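Local coordinates for protein Pa14_01140 (PDB 6OX6) that acts as the immunity protein that binds the type VI secretion effector Tas1, a toxin that synthesizes (p)ppApp, and helps to prevent its early activation, at residues 3-8 and 54-59; 13-18 and 65-70; 22-27 and 35-40. All blocks are in the same frame, centred on the assembly; numbering follows the deposited sequence.

How the contacts relate
The three contacts lie within one small domain of helices packed on an antiparallel sheet with strand order 33-38, 23-28, 14-18, 63-65. Contact 3 is the hairpin of strands 23-28 and 33-38, and contact 2 joins strand 14-18 to the start of helix 67-72; their centres are about 9 Å apart. Contact 1, centred about 12 Å from contact 2 and 13 Å from contact 3, ties the N-terminal segment to helix 53-61, whose side chains pack on one side of the sheet. Along the chain contacts 1 and 2 alternate, and both span the hairpin. Residues of all three contacts touch Tas1, so the interface draws on elements of the fold's core.

Contact 1. Residues 3-8 and 54-59; sequences IEKGEA and LFNDAL
Lys5 and Ile3 both reach helix 53-61, one through the tip of its side chain and the other through its backbone. Ile3 N donates to Leu59 O at 2.8 Å, a nearly straight bond (168°). Two residues on, the Lys5 chain leaves with CG anti to the carbonyl carbon and stays extended from CG to NZ (chi4 173°), a reach that carries NZ to within 2.7 Å of Asn56 OD1 in a hydrogen bond lying in the amide plane. The lysine crosses Asn56 and Leu59 at about a right angle. Its methylenes are used as well: CE rests 3.6 Å from Leu59 CD1. The other branch of that leucine turns to Ile3, with Leu59 CD2 4.3 Å from Ile3 CB, while Ile3 CD1 lies 3.8 Å from Ala58 O.

The ammonium of Lys5 is buried in the complex and has further partners on Tas1, the backbone oxygens of Trp409 and Leu412, with a cation-pi contact to the Trp409 ring. Asn56 ND2 is held by the backbone oxygens of His50 and Asn52, which probably fixes the amide with OD1 facing the lysine. The contact places the N-terminal segment alongside helix 53-61 and strand 14-18, where Ile3 and Leu59 both pack on Ile16 and on Phe9 of helix 7-11.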
# COMPACT_ATOMS: atom_id res chain seq x y z
N ILE B 3 0.37 -3.26 13.79
CA ILE B 3 0.93 -4.32 14.62
C ILE B 3 2.43 -4.33 14.35
O ILE B 3 2.88 -4.89 13.33
CB ILE B 3 0.29 -5.69 14.32
CG1 ILE B 3 -1.24 -5.59 14.34
CG2 ILE B 3 0.75 -6.74 15.33
CD1 ILE B 3 -1.91 -5.47 12.98
N GLU B 4 3.22 -3.72 15.23
CA GLU B 4 4.65 -3.54 15.00
C GLU B 4 5.38 -4.87 15.12
O GLU B 4 4.99 -5.74 15.90
CB GLU B 4 5.23 -2.55 16.02
CG GLU B 4 4.72 -1.09 15.90
CD GLU B 4 3.39 -0.81 16.63
OE1 GLU B 4 2.74 -1.76 17.14
OE2 GLU B 4 2.99 0.39 16.70
N LYS B 5 6.45 -5.04 14.33
CA LYS B 5 7.29 -6.23 14.47
C LYS B 5 8.06 -6.19 15.79
O LYS B 5 8.35 -5.13 16.34
CB LYS B 5 8.26 -6.38 13.30
CG LYS B 5 7.59 -6.73 11.95
CD LYS B 5 8.60 -6.83 10.79
CE LYS B 5 7.91 -7.13 9.46
NZ LYS B 5 8.87 -7.06 8.27
N GLY B 6 8.38 -7.37 16.31
CA GLY B 6 9.11 -7.47 17.56
C GLY B 6 8.37 -8.13 18.72
O GLY B 6 7.90 -9.27 18.60
N GLU B 7 8.23 -7.38 19.82
CA GLU B 7 7.93 -7.96 21.12
C GLU B 7 6.70 -8.87 21.11
O GLU B 7 6.76 -10.02 21.58
CB GLU B 7 7.79 -6.85 22.17
CG GLU B 7 9.09 -6.87 22.99
CD GLU B 7 9.05 -5.81 24.12
OE1 GLU B 7 9.98 -4.97 24.27
OE2 GLU B 7 8.10 -5.96 24.96
N ALA B 8 5.61 -8.40 20.51
CA ALA B 8 4.33 -9.11 20.56
C ALA B 8 4.38 -10.45 19.84
O ALA B 8 3.83 -11.46 20.32
CB ALA B 8 3.23 -8.24 19.95
N LEU B 54 1.80 -7.94 1.02
CA LEU B 54 0.48 -7.65 1.59
C LEU B 54 0.49 -7.88 3.09
O LEU B 54 -0.10 -7.11 3.86
CB LEU B 54 -0.57 -8.52 0.88
CG LEU B 54 -2.04 -8.44 1.32
CD1 LEU B 54 -2.54 -7.02 1.10
CD2 LEU B 54 -2.90 -9.48 0.54
N PHE B 55 1.23 -8.89 3.55
CA PHE B 55 1.38 -9.09 4.98
C PHE B 55 2.02 -7.88 5.67
O PHE B 55 1.54 -7.43 6.72
CB PHE B 55 2.23 -10.33 5.25
CG PHE B 55 2.54 -10.52 6.72
CD1 PHE B 55 1.52 -10.83 7.62
CD2 PHE B 55 3.84 -10.36 7.21
CE1 PHE B 55 1.78 -11.00 8.96
CE2 PHE B 55 4.10 -10.53 8.58
CZ PHE B 55 3.08 -10.85 9.45
N ASN B 56 3.12 -7.38 5.12
CA ASN B 56 3.74 -6.20 5.72
C ASN B 56 2.84 -4.97 5.61
O ASN B 56 2.88 -4.10 6.48
CB ASN B 56 5.11 -5.96 5.07
CG ASN B 56 6.18 -6.91 5.62
OD1 ASN B 56 6.81 -6.61 6.63
ND2 ASN B 56 6.35 -8.06 4.99
N ASP B 57 2.00 -4.89 4.57
CA ASP B 57 0.99 -3.82 4.56
C ASP B 57 0.02 -3.99 5.72
O ASP B 57 -0.39 -3.01 6.36
CB ASP B 57 0.24 -3.78 3.23
CG ASP B 57 1.01 -3.03 2.14
OD1 ASP B 57 2.13 -2.58 2.41
OD2 ASP B 57 0.48 -2.87 1.01
N ALA B 58 -0.38 -5.23 5.99
CA ALA B 58 -1.31 -5.52 7.08
C ALA B 58 -0.70 -5.13 8.41
O ALA B 58 -1.40 -4.59 9.28
CB ALA B 58 -1.68 -7.00 7.07
N LEU B 59 0.61 -5.34 8.58
CA LEU B 59 1.24 -4.90 9.82
C LEU B 59 1.21 -3.40 9.95
O LEU B 59 1.00 -2.87 11.05
CB LEU B 59 2.68 -5.38 9.91
CG LEU B 59 2.87 -6.89 9.84
CD1 LEU B 59 4.33 -7.27 10.12
CD2 LEU B 59 1.95 -7.55 10.83

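Contact 2. Residues 13-18 and 65-70; sequences DIYIDY and ITREEY
Tyr15 meets Ile65, Arg67 and Tyr70 where the edge of the antiparallel sheet runs into a capped helix: Thr66 is the N-cap of helix 67-72 and forms a capping box with Glu69. The tight part lies against the Tyr15 ring. Arg67 CA sits over the centre of one face, a CH-pi contact 3.7 Å from the centroid, and the arginine chain runs alongside the tyrosine in the same direction, Arg67 CD coming within 3.4 Å of Tyr15 OH. Tyr70, its CG anti to the backbone N (chi1 177°), crosses Tyr15 at about a right angle and presses CB to 3.5 Å from Tyr15 CD2; the two ring planes are inclined by 49°. The hydroxyl of Tyr70 is bonded to Glu43, beyond the two segments.

Ile65 continues the packing along the strand, with CG1 3.8 Å from Tyr15 CB and CG2 3.6 Å from Asp17 CB, and its backbone N donates to Tyr15 O at 2.7 Å. The Asp17 carboxylate itself turns to the hydroxyl of Tyr39.

The solvent side is looser. Arg67 bends at chi3 (133°) and its guanidinium leads away from the strand, and Thr66, exposed, points away, leaving its hydroxyl to accept from Glu69 N. Here the return link between the backbones passes through a water, which accepts from Tyr15 N and lies 2.7 Å from Ile65 O.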
# COMPACT_ATOMS: atom_id res chain seq x y z
N ASP B 13 0.55 -15.71 19.98
CA ASP B 13 -0.20 -15.69 18.74
C ASP B 13 -0.80 -14.31 18.51
O ASP B 13 -1.21 -13.62 19.45
CB ASP B 13 -1.30 -16.75 18.78
CG ASP B 13 -0.75 -18.18 18.76
OD1 ASP B 13 0.49 -18.38 18.78
OD2 ASP B 13 -1.58 -19.11 18.68
N ILE B 14 -0.83 -13.90 17.24
CA ILE B 14 -1.30 -12.58 16.83
C ILE B 14 -2.26 -12.76 15.67
O ILE B 14 -1.93 -13.43 14.68
CB ILE B 14 -0.12 -11.68 16.40
CG1 ILE B 14 0.90 -11.50 17.54
CG2 ILE B 14 -0.65 -10.33 15.89
CD1 ILE B 14 0.39 -10.71 18.65
N TYR B 15 -3.43 -12.12 15.77
CA TYR B 15 -4.45 -12.16 14.73
C TYR B 15 -4.71 -10.74 14.26
O TYR B 15 -4.88 -9.82 15.08
CB TYR B 15 -5.73 -12.83 15.25
CG TYR B 15 -5.50 -14.26 15.74
CD1 TYR B 15 -5.05 -14.51 17.04
CD2 TYR B 15 -5.68 -15.35 14.89
CE1 TYR B 15 -4.83 -15.82 17.50
CE2 TYR B 15 -5.47 -16.68 15.34
CZ TYR B 15 -5.05 -16.89 16.64
OH TYR B 15 -4.83 -18.20 17.07
N ILE B 16 -4.78 -10.57 12.94
CA ILE B 16 -4.70 -9.28 12.27
C ILE B 16 -5.84 -9.14 11.28
O ILE B 16 -6.10 -10.07 10.51
CB ILE B 16 -3.36 -9.16 11.52
CG1 ILE B 16 -2.21 -9.16 12.53
CG2 ILE B 16 -3.36 -7.97 10.64
CD1 ILE B 16 -0.88 -9.40 11.87
N ASP B 17 -6.52 -7.99 11.30
CA ASP B 17 -7.51 -7.63 10.30
C ASP B 17 -7.01 -6.42 9.52
O ASP B 17 -6.62 -5.41 10.11
CB ASP B 17 -8.86 -7.31 10.96
CG ASP B 17 -9.90 -6.82 9.96
OD1 ASP B 17 -9.81 -7.18 8.76
OD2 ASP B 17 -10.81 -6.05 10.37
N TYR B 18 -7.03 -6.50 8.20
CA TYR B 18 -6.61 -5.39 7.34
C TYR B 18 -7.79 -5.11 6.42
O TYR B 18 -7.91 -5.75 5.37
CB TYR B 18 -5.34 -5.76 6.57
CG TYR B 18 -4.79 -4.69 5.62
CD1 TYR B 18 -4.98 -3.32 5.86
CD2 TYR B 18 -4.05 -5.06 4.48
CE1 TYR B 18 -4.45 -2.35 4.98
CE2 TYR B 18 -3.54 -4.09 3.62
CZ TYR B 18 -3.73 -2.74 3.89
OH TYR B 18 -3.22 -1.81 3.03
N ILE B 65 -6.89 -8.28 16.01
CA ILE B 65 -8.16 -8.86 16.40
C ILE B 65 -7.88 -10.08 17.27
O ILE B 65 -6.73 -10.46 17.51
CB ILE B 65 -9.04 -9.22 15.19
CG1 ILE B 65 -8.29 -10.20 14.28
CG2 ILE B 65 -9.47 -7.94 14.43
CD1 ILE B 65 -9.11 -10.79 13.07
N THR B 66 -8.96 -10.71 17.75
CA THR B 66 -8.84 -11.87 18.61
C THR B 66 -8.91 -13.16 17.79
O THR B 66 -9.34 -13.18 16.63
CB THR B 66 -9.95 -11.88 19.67
OG1 THR B 66 -11.19 -12.19 19.04
CG2 THR B 66 -10.06 -10.54 20.35
N ARG B 67 -8.54 -14.25 18.46
CA ARG B 67 -8.57 -15.57 17.85
C ARG B 67 -10.00 -15.92 17.45
O ARG B 67 -10.23 -16.48 16.39
CB ARG B 67 -8.03 -16.62 18.82
CG ARG B 67 -8.08 -18.05 18.29
CD ARG B 67 -7.37 -19.01 19.23
NE ARG B 67 -8.17 -20.21 19.49
CZ ARG B 67 -9.31 -20.21 20.17
NH1 ARG B 67 -9.79 -19.08 20.67
NH2 ARG B 67 -9.97 -21.35 20.36
N GLU B 68 -10.97 -15.58 18.31
CA GLU B 68 -12.36 -15.87 17.97
C GLU B 68 -12.81 -15.07 16.75
O GLU B 68 -13.44 -15.62 15.84
CB GLU B 68 -13.29 -15.63 19.16
CG GLU B 68 -14.78 -15.59 18.79
CD GLU B 68 -15.25 -14.19 18.36
OE1 GLU B 68 -14.70 -13.20 18.90
OE2 GLU B 68 -16.12 -14.07 17.46
N GLU B 69 -12.50 -13.77 16.71
CA GLU B 69 -12.87 -12.97 15.54
C GLU B 69 -12.26 -13.55 14.26
O GLU B 69 -12.93 -13.65 13.23
CB GLU B 69 -12.41 -11.52 15.70
CG GLU B 69 -13.08 -10.77 16.81
CD GLU B 69 -12.54 -9.36 16.91
OE1 GLU B 69 -12.99 -8.47 16.15
OE2 GLU B 69 -11.60 -9.18 17.71
N TYR B 70 -10.97 -13.88 14.31
CA TYR B 70 -10.32 -14.48 13.15
C TYR B 70 -11.01 -15.77 12.75
O TYR B 70 -11.33 -15.98 11.57
CB TYR B 70 -8.85 -14.74 13.45
CG TYR B 70 -8.13 -15.43 12.30
CD1 TYR B 70 -7.56 -14.69 11.30
CD2 TYR B 70 -8.07 -16.82 12.22
CE1 TYR B 70 -6.90 -15.29 10.26
CE2 TYR B 70 -7.42 -17.44 11.16
CZ TYR B 70 -6.85 -16.66 10.19
OH TYR B 70 -6.20 -17.23 9.15
O HOH W 1 -4.13 -10.87 18.12

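Contact 3. Residues 22-27 and 35-40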
# COMPACT_ATOMS: atom_id res chain seq x y z
N ASP B 22 -9.48 -6.41 2.65
CA ASP B 22 -10.38 -7.53 2.98
C ASP B 22 -9.61 -8.82 3.32
O ASP B 22 -9.92 -9.90 2.84
CB ASP B 22 -11.35 -7.79 1.83
CG ASP B 22 -12.43 -6.72 1.71
OD1 ASP B 22 -12.46 -5.81 2.56
OD2 ASP B 22 -13.24 -6.80 0.77
N VAL B 23 -8.57 -8.69 4.15
CA VAL B 23 -7.70 -9.83 4.43
C VAL B 23 -7.42 -9.88 5.93
O VAL B 23 -7.39 -8.85 6.61
CB VAL B 23 -6.40 -9.76 3.58
CG1 VAL B 23 -5.55 -8.47 3.86
CG2 VAL B 23 -5.59 -11.02 3.75
N THR B 24 -7.26 -11.11 6.44
CA THR B 24 -6.82 -11.38 7.80
C THR B 24 -5.63 -12.35 7.81
O THR B 24 -5.43 -13.14 6.88
CB THR B 24 -7.96 -11.95 8.67
OG1 THR B 24 -8.25 -13.31 8.29
CG2 THR B 24 -9.22 -11.10 8.50
N TYR B 25 -4.86 -12.30 8.89
CA TYR B 25 -3.69 -13.15 9.06
C TYR B 25 -3.70 -13.75 10.45
O TYR B 25 -4.24 -13.16 11.41
CB TYR B 25 -2.36 -12.37 8.86
CG TYR B 25 -2.16 -11.89 7.44
CD1 TYR B 25 -2.55 -10.61 7.07
CD2 TYR B 25 -1.64 -12.72 6.46
CE1 TYR B 25 -2.39 -10.17 5.78
CE2 TYR B 25 -1.47 -12.29 5.18
CZ TYR B 25 -1.85 -11.02 4.84
OH TYR B 25 -1.68 -10.58 3.56
N ARG B 26 -3.11 -14.94 10.54
CA ARG B 26 -2.88 -15.62 11.80
C ARG B 26 -1.39 -15.90 11.94
O ARG B 26 -0.78 -16.49 11.04
CB ARG B 26 -3.69 -16.91 11.87
CG ARG B 26 -3.34 -17.81 13.06
CD ARG B 26 -4.21 -19.10 13.02
NE ARG B 26 -3.91 -19.99 11.91
CZ ARG B 26 -3.06 -21.01 11.98
NH1 ARG B 26 -2.39 -21.27 13.11
NH2 ARG B 26 -2.85 -21.79 10.92
N TRP B 27 -0.81 -15.43 13.04
CA TRP B 27 0.57 -15.72 13.40
C TRP B 27 0.61 -16.74 14.53
O TRP B 27 -0.08 -16.59 15.55
CB TRP B 27 1.28 -14.42 13.79
CG TRP B 27 2.56 -14.54 14.57
CD1 TRP B 27 2.73 -14.32 15.90
CD2 TRP B 27 3.86 -14.89 14.05
NE1 TRP B 27 4.05 -14.52 16.25
CE2 TRP B 27 4.76 -14.87 15.13
CE3 TRP B 27 4.34 -15.22 12.77
CZ2 TRP B 27 6.12 -15.15 14.98
CZ3 TRP B 27 5.70 -15.51 12.62
CH2 TRP B 27 6.57 -15.47 13.72
N HIS B 35 -0.32 -17.48 8.42
CA HIS B 35 -1.35 -17.93 7.49
C HIS B 35 -2.28 -16.78 7.16
O HIS B 35 -2.43 -15.86 7.96
CB HIS B 35 -2.15 -19.10 8.05
CG HIS B 35 -1.41 -20.40 7.99
ND1 HIS B 35 -0.51 -20.78 8.95
CD2 HIS B 35 -1.43 -21.39 7.07
CE1 HIS B 35 0.01 -21.95 8.63
NE2 HIS B 35 -0.54 -22.34 7.49
N VAL B 36 -2.91 -16.85 5.99
CA VAL B 36 -3.77 -15.77 5.50
C VAL B 36 -5.18 -16.31 5.36
O VAL B 36 -5.36 -17.49 5.02
CB VAL B 36 -3.25 -15.21 4.16
CG1 VAL B 36 -3.31 -16.29 3.04
CG2 VAL B 36 -4.06 -14.00 3.77
N ARG B 37 -6.18 -15.46 5.66
CA ARG B 37 -7.59 -15.79 5.46
C ARG B 37 -8.29 -14.57 4.89
O ARG B 37 -8.43 -13.55 5.59
CB ARG B 37 -8.26 -16.23 6.76
CG ARG B 37 -9.69 -16.69 6.56
CD ARG B 37 -10.25 -17.38 7.78
NE ARG B 37 -11.62 -17.82 7.53
CZ ARG B 37 -12.45 -18.29 8.45
NH1 ARG B 37 -12.09 -18.40 9.73
NH2 ARG B 37 -13.66 -18.65 8.09
N PHE B 38 -8.72 -14.65 3.63
CA PHE B 38 -9.41 -13.54 2.99
C PHE B 38 -10.86 -13.51 3.39
O PHE B 38 -11.44 -14.54 3.73
CB PHE B 38 -9.30 -13.63 1.47
CG PHE B 38 -7.89 -13.39 0.95
CD1 PHE B 38 -7.03 -14.45 0.70
CD2 PHE B 38 -7.43 -12.11 0.74
CE1 PHE B 38 -5.75 -14.23 0.25
CE2 PHE B 38 -6.12 -11.88 0.28
CZ PHE B 38 -5.29 -12.95 0.04
N TYR B 39 -11.45 -12.31 3.37
CA TYR B 39 -12.85 -12.16 3.75
C TYR B 39 -13.70 -13.12 2.95
O TYR B 39 -13.52 -13.26 1.74
CB TYR B 39 -13.35 -10.74 3.50
CG TYR B 39 -12.94 -9.71 4.52
CD1 TYR B 39 -11.86 -9.93 5.39
CD2 TYR B 39 -13.63 -8.52 4.61
CE1 TYR B 39 -11.48 -8.96 6.31
CE2 TYR B 39 -13.26 -7.56 5.50
CZ TYR B 39 -12.19 -7.77 6.35
OH TYR B 39 -11.89 -6.76 7.25
N GLY B 40 -14.61 -13.82 3.63
CA GLY B 40 -15.52 -14.74 2.98
C GLY B 40 -14.94 -16.08 2.58
O GLY B 40 -15.60 -16.83 1.84
O HOH W 2 0.21 -19.33 11.14
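Thr24 holds OG1 between its backbone N and carbonyl carbon (chi1 72°), which brings the hydroxyl over to Arg37, while Arg26 starts with CG anti to the backbone N and bends at chi3 (67°), taking NE off the extended line; its guanidinium lies beside His35. These residues belong to the hairpin of strands 23-28 and 33-38. Thr24 with Arg37 and Arg26 with His35 are its hydrogen-bonded pairs, Val23 with Phe38 and Tyr25 with Val36 the non-hydrogen-bonded ones.

Arg37 O is gripped twice, by Thr24 N and by Thr24 OG1, the hydroxyl donating at 2.7 Å along a lone pair. Farther along, Arg26 NH2 lies over one face of the His35 ring, 3.2 Å from ND1 but too poorly angled for a hydrogen bond; guanidinium and imidazole are within 14° of parallel. A water donates to Arg26 O and lies 2.7 Å from His35 ND1, in the ring plane.

The opposite side of the sheet is apolar. Val23 CG2 and Val36 CG2 approach to 3.3 Å, closer than normal methyl contact, with Val23 CG2 3.6 Å from Phe38 CE2 and Tyr25 CE2 3.4 Å from Val36 CG2. Leu54 of helix 53-61 covers Tyr25 and Phe38, and Phe38 also makes a cation-pi contact with Lys303 of Tas1.

At the end away from the turn, Asp22 CA stands over the centre of the Tyr39 ring, 3.5 Å from its centroid, and the carboxylate lies nearly parallel to the ring, OD1 3.5 Å from Tyr39 CE2. Asp22 and Val23, facing Tyr18, form a G1 beta bulge.

The guanidinium against the ring would tend to disfavour a charged imidazole, an effect probably offset in part by Glu43, which forms a salt bridge with Arg26 NE and also touches His35.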